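Local structure of PlyCB (4F87) at the interface of chains A and B. The protein forms the octameric, cell-wall-binding ring of the phage endolysin PlyC, the holoenzyme that degrades streptococcal peptidoglycan to lyse the host. Sequence-based numbering; all coordinates share one arbitrary frame. Chains: chain A/B, PlyCB.

Contact 1: the interface of chains A and B. Residues chain A 12-14, 33-34, 49; chain B 15-17, 56, 70.
The turn A:Ser12 to A:Val14 faces the start of B strand 16-20 and the last residue of B helix 63-70, with A:Gly13 at the turn in a left-handed conformation and B:Gly16 extended at positive phi. The backbone carbonyl O of A:Ser12 lies 3.2 Å from CA of B:Gly16, where the absence of a side chain probably allows the close approach. The same oxygen sits at the edge of the B:Phe17 ring, in its plane and 3.5 Å from CD2, so that it meets the ring hydrogens and not the pi face. B:Phe17 has CG between its backbone N and carbonyl carbon (chi1 57°), a turn that swings the ring toward chain A. There its CE2 meets the CG2 methyl of A:Val14 at 3.5 Å, the two side chains running at about a right angle to each other. That methyl also touches the thioether of B:Met70, whose chain is bent at chi2 and chi3 and brings SD to 4.0 Å from A:Val14 CG2. The sulphur packs against the amide ND2 of A:Asn34 as well, while the terminal methyl CE reaches the carbonyl of A:Gly13. A:Asn34 in turn steadies the turn from within chain A: its ND2 donates a nearly straight hydrogen bond to A:Gly13 O (3.1 Å, 170° at the hydrogen), in the carbonyl plane and almost in its own amide plane. A second, more bent brace (138° at the hydrogen) runs from A:Val14 N to the hydroxyl OG of A:Ser12, 3.1 Å away. Farther along, the CD1 methyl of B:Ile56 sits over the centre of one face of the A:Phe49 ring, 3.8 Å from the centroid, in a CH-pi contact. Together these mainly apolar contacts fit a braced turn of one subunit to a strand and helix end of its neighbour, helping to join adjacent copies in the PlyCB octamer.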
# COMPACT_ATOMS: atom_id res chain seq x y z
N SER A 12 -5.50 -9.74 9.01
CA SER A 12 -5.60 -10.30 10.35
C SER A 12 -5.44 -9.30 11.49
O SER A 12 -5.76 -9.65 12.63
CB SER A 12 -4.61 -11.44 10.52
OG SER A 12 -3.31 -10.88 10.62
N GLY A 13 -4.84 -8.15 11.23
CA GLY A 13 -4.53 -7.20 12.29
C GLY A 13 -3.41 -7.71 13.19
O GLY A 13 -3.32 -7.29 14.35
N VAL A 14 -2.58 -8.64 12.68
CA VAL A 14 -1.46 -9.23 13.42
C VAL A 14 -0.20 -9.16 12.60
O VAL A 14 -0.19 -9.58 11.44
CB VAL A 14 -1.74 -10.72 13.80
CG1 VAL A 14 -0.55 -11.35 14.53
CG2 VAL A 14 -3.01 -10.86 14.65
N ILE A 33 3.87 -10.75 18.79
CA ILE A 33 2.57 -10.41 18.21
C ILE A 33 2.40 -8.90 18.43
O ILE A 33 2.32 -8.47 19.58
CB ILE A 33 1.38 -11.19 18.87
CG1 ILE A 33 1.52 -12.73 18.82
CG2 ILE A 33 -0.01 -10.70 18.33
CD1 ILE A 33 1.50 -13.32 17.50
N ASN A 34 2.37 -8.12 17.33
CA ASN A 34 2.21 -6.67 17.42
C ASN A 34 3.21 -6.03 18.40
O ASN A 34 2.85 -5.14 19.20
CB ASN A 34 0.74 -6.34 17.73
CG ASN A 34 -0.19 -6.76 16.60
OD1 ASN A 34 0.25 -6.97 15.46
ND2 ASN A 34 -1.49 -6.83 16.86
N PHE A 49 -1.68 -19.90 14.89
CA PHE A 49 -0.96 -18.72 14.40
C PHE A 49 -0.12 -19.00 13.16
O PHE A 49 0.09 -18.06 12.39
CB PHE A 49 -0.10 -18.11 15.53
CG PHE A 49 -0.96 -17.19 16.36
CD1 PHE A 49 -1.19 -15.87 15.97
CD2 PHE A 49 -1.65 -17.67 17.46
CE1 PHE A 49 -2.04 -15.03 16.69
CE2 PHE A 49 -2.50 -16.83 18.19
CZ PHE A 49 -2.70 -15.52 17.79
N GLN B 15 -10.41 -5.59 10.23
CA GLN B 15 -9.12 -6.25 10.40
C GLN B 15 -9.23 -7.09 11.66
O GLN B 15 -9.66 -6.58 12.69
CB GLN B 15 -7.97 -5.25 10.54
CG GLN B 15 -7.65 -4.55 9.22
CD GLN B 15 -6.46 -3.63 9.37
OE1 GLN B 15 -5.36 -4.06 9.73
NE2 GLN B 15 -6.66 -2.36 9.07
N GLY B 16 -8.82 -8.35 11.59
CA GLY B 16 -8.90 -9.20 12.77
C GLY B 16 -9.00 -10.66 12.42
O GLY B 16 -8.66 -11.07 11.31
N PHE B 17 -9.46 -11.44 13.40
CA PHE B 17 -9.57 -12.88 13.19
C PHE B 17 -10.55 -13.47 14.16
O PHE B 17 -10.76 -12.92 15.26
CB PHE B 17 -8.18 -13.57 13.36
CG PHE B 17 -7.49 -13.33 14.69
CD1 PHE B 17 -7.71 -14.19 15.76
CD2 PHE B 17 -6.61 -12.27 14.86
CE1 PHE B 17 -7.10 -13.96 17.01
CE2 PHE B 17 -5.98 -12.06 16.11
CZ PHE B 17 -6.21 -12.92 17.17
N ILE B 56 -8.74 -18.92 13.17
CA ILE B 56 -7.64 -19.74 13.68
C ILE B 56 -7.98 -20.41 15.00
O ILE B 56 -8.97 -20.05 15.66
CB ILE B 56 -6.33 -18.88 13.81
CG1 ILE B 56 -6.44 -17.82 14.94
CG2 ILE B 56 -5.96 -18.27 12.45
CD1 ILE B 56 -5.09 -17.10 15.31
N MET B 70 -2.77 -8.23 21.78
CA MET B 70 -3.73 -7.53 20.94
C MET B 70 -4.16 -6.17 21.51
O MET B 70 -4.83 -5.40 20.81
CB MET B 70 -4.95 -8.44 20.66
CG MET B 70 -4.66 -9.66 19.78
SD MET B 70 -3.99 -9.25 18.13
CE MET B 70 -5.46 -8.58 17.30

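Contact 2: the interface of chains A and B. Residues chain A 12, 48-49, 51-52; chain B 54, 56.
B:Ile56 packs against the end of A helix 43-50 and the residues just after it, and B:Pro54 extends the contact toward the A:Ser12 turn. The apolar contacts are centred on A:Ile52. Its CG2 methyl touches the ring carbon CB of B:Pro54 at 3.7 Å and lies 3.9 Å from the neighbouring CG, so the methyl abuts the CB-CG bond of the pyrrolidine. The branches of A:Ile52 divide the work: with CG1 set between the backbone N and the carbonyl carbon (chi1 60°), its CD1 reaches the CD1 methyl of B:Ile56 at 4.0 Å, while CG2 meets CG2 of the same residue. The two isoleucines cross at about a right angle. The same CG of B:Pro54 also meets CB of A:Ser12 at 3.9 Å, so it is touched by both chain A residues. The contacts with backbone involve A:Gly48, which has no side chain and probably allows B:Ile56 to approach the helix: its CA lies 4.0 Å from CB of B:Ile56. The carbonyl O of A:Gly48 is 3.4 Å from CG2 of B:Ile56 and 3.5 Å from its CB, a van der Waals approach of a polar atom to a branched aliphatic side chain. CD1 of B:Ile56, extended anti to CA (chi2 169°), goes to A:Phe49. B:Ile56 thus works as a hydrophobic plug between helix end and loop, and this patch helps to lock neighbouring PlyCB subunits together in the ring.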
# COMPACT_ATOMS: atom_id res chain seq x y z
N SER A 12 -5.50 -9.74 9.01
CA SER A 12 -5.60 -10.30 10.35
C SER A 12 -5.44 -9.30 11.49
O SER A 12 -5.76 -9.65 12.63
CB SER A 12 -4.61 -11.44 10.52
OG SER A 12 -3.31 -10.88 10.62
N GLY A 48 -2.53 -22.66 14.98
CA GLY A 48 -3.44 -21.59 14.64
C GLY A 48 -2.71 -20.35 14.13
O GLY A 48 -3.01 -19.84 13.04
N PHE A 49 -1.68 -19.90 14.89
CA PHE A 49 -0.96 -18.72 14.40
C PHE A 49 -0.12 -19.00 13.16
O PHE A 49 0.09 -18.06 12.39
CB PHE A 49 -0.10 -18.11 15.53
CG PHE A 49 -0.96 -17.19 16.36
CD1 PHE A 49 -1.19 -15.87 15.97
CD2 PHE A 49 -1.65 -17.67 17.46
CE1 PHE A 49 -2.04 -15.03 16.69
CE2 PHE A 49 -2.50 -16.83 18.19
CZ PHE A 49 -2.70 -15.52 17.79
N GLN A 51 -1.20 -20.19 10.62
CA GLN A 51 -2.00 -19.91 9.44
C GLN A 51 -1.95 -18.43 9.07
O GLN A 51 -2.33 -18.08 7.94
CB GLN A 51 -3.45 -20.37 9.63
CG GLN A 51 -3.59 -21.88 9.90
CD GLN A 51 -3.26 -22.71 8.67
N ILE A 52 -1.49 -17.54 9.98
CA ILE A 52 -1.47 -16.10 9.70
C ILE A 52 -0.13 -15.40 9.82
O ILE A 52 -0.01 -14.29 9.29
CB ILE A 52 -2.57 -15.36 10.52
CG1 ILE A 52 -2.38 -15.53 12.06
CG2 ILE A 52 -3.99 -15.79 10.07
CD1 ILE A 52 -3.23 -14.52 12.90
N PRO B 54 -9.54 -14.16 8.68
CA PRO B 54 -9.11 -15.52 8.98
C PRO B 54 -9.73 -16.06 10.26
O PRO B 54 -10.19 -15.31 11.11
CB PRO B 54 -7.58 -15.40 9.15
CG PRO B 54 -7.30 -13.96 9.29
CD PRO B 54 -8.44 -13.17 8.73
N ILE B 56 -8.74 -18.92 13.17
CA ILE B 56 -7.64 -19.74 13.68
C ILE B 56 -7.98 -20.41 15.00
O ILE B 56 -8.97 -20.05 15.66
CB ILE B 56 -6.33 -18.88 13.81
CG1 ILE B 56 -6.44 -17.82 14.94
CG2 ILE B 56 -5.96 -18.27 12.45
CD1 ILE B 56 -5.09 -17.10 15.31

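Contact 1 and contact 2 are neighbouring patches of one interface, with the centres of their C-alpha atoms about 7 Å apart. They share A:Ser12, A:Phe49 and B:Ile56. From chain A, helix 43-50 and the turn around A:Ser12 serve both; from chain B, strand 55-57 does so, while strand 16-20 and the end of helix 63-70 enter at contact 1. The interface is not an exact two-fold: each chain offers different surfaces to its neighbour. Such head-to-tail pairing can be repeated from copy to copy, as the closed homo-octamer of PlyCB requires.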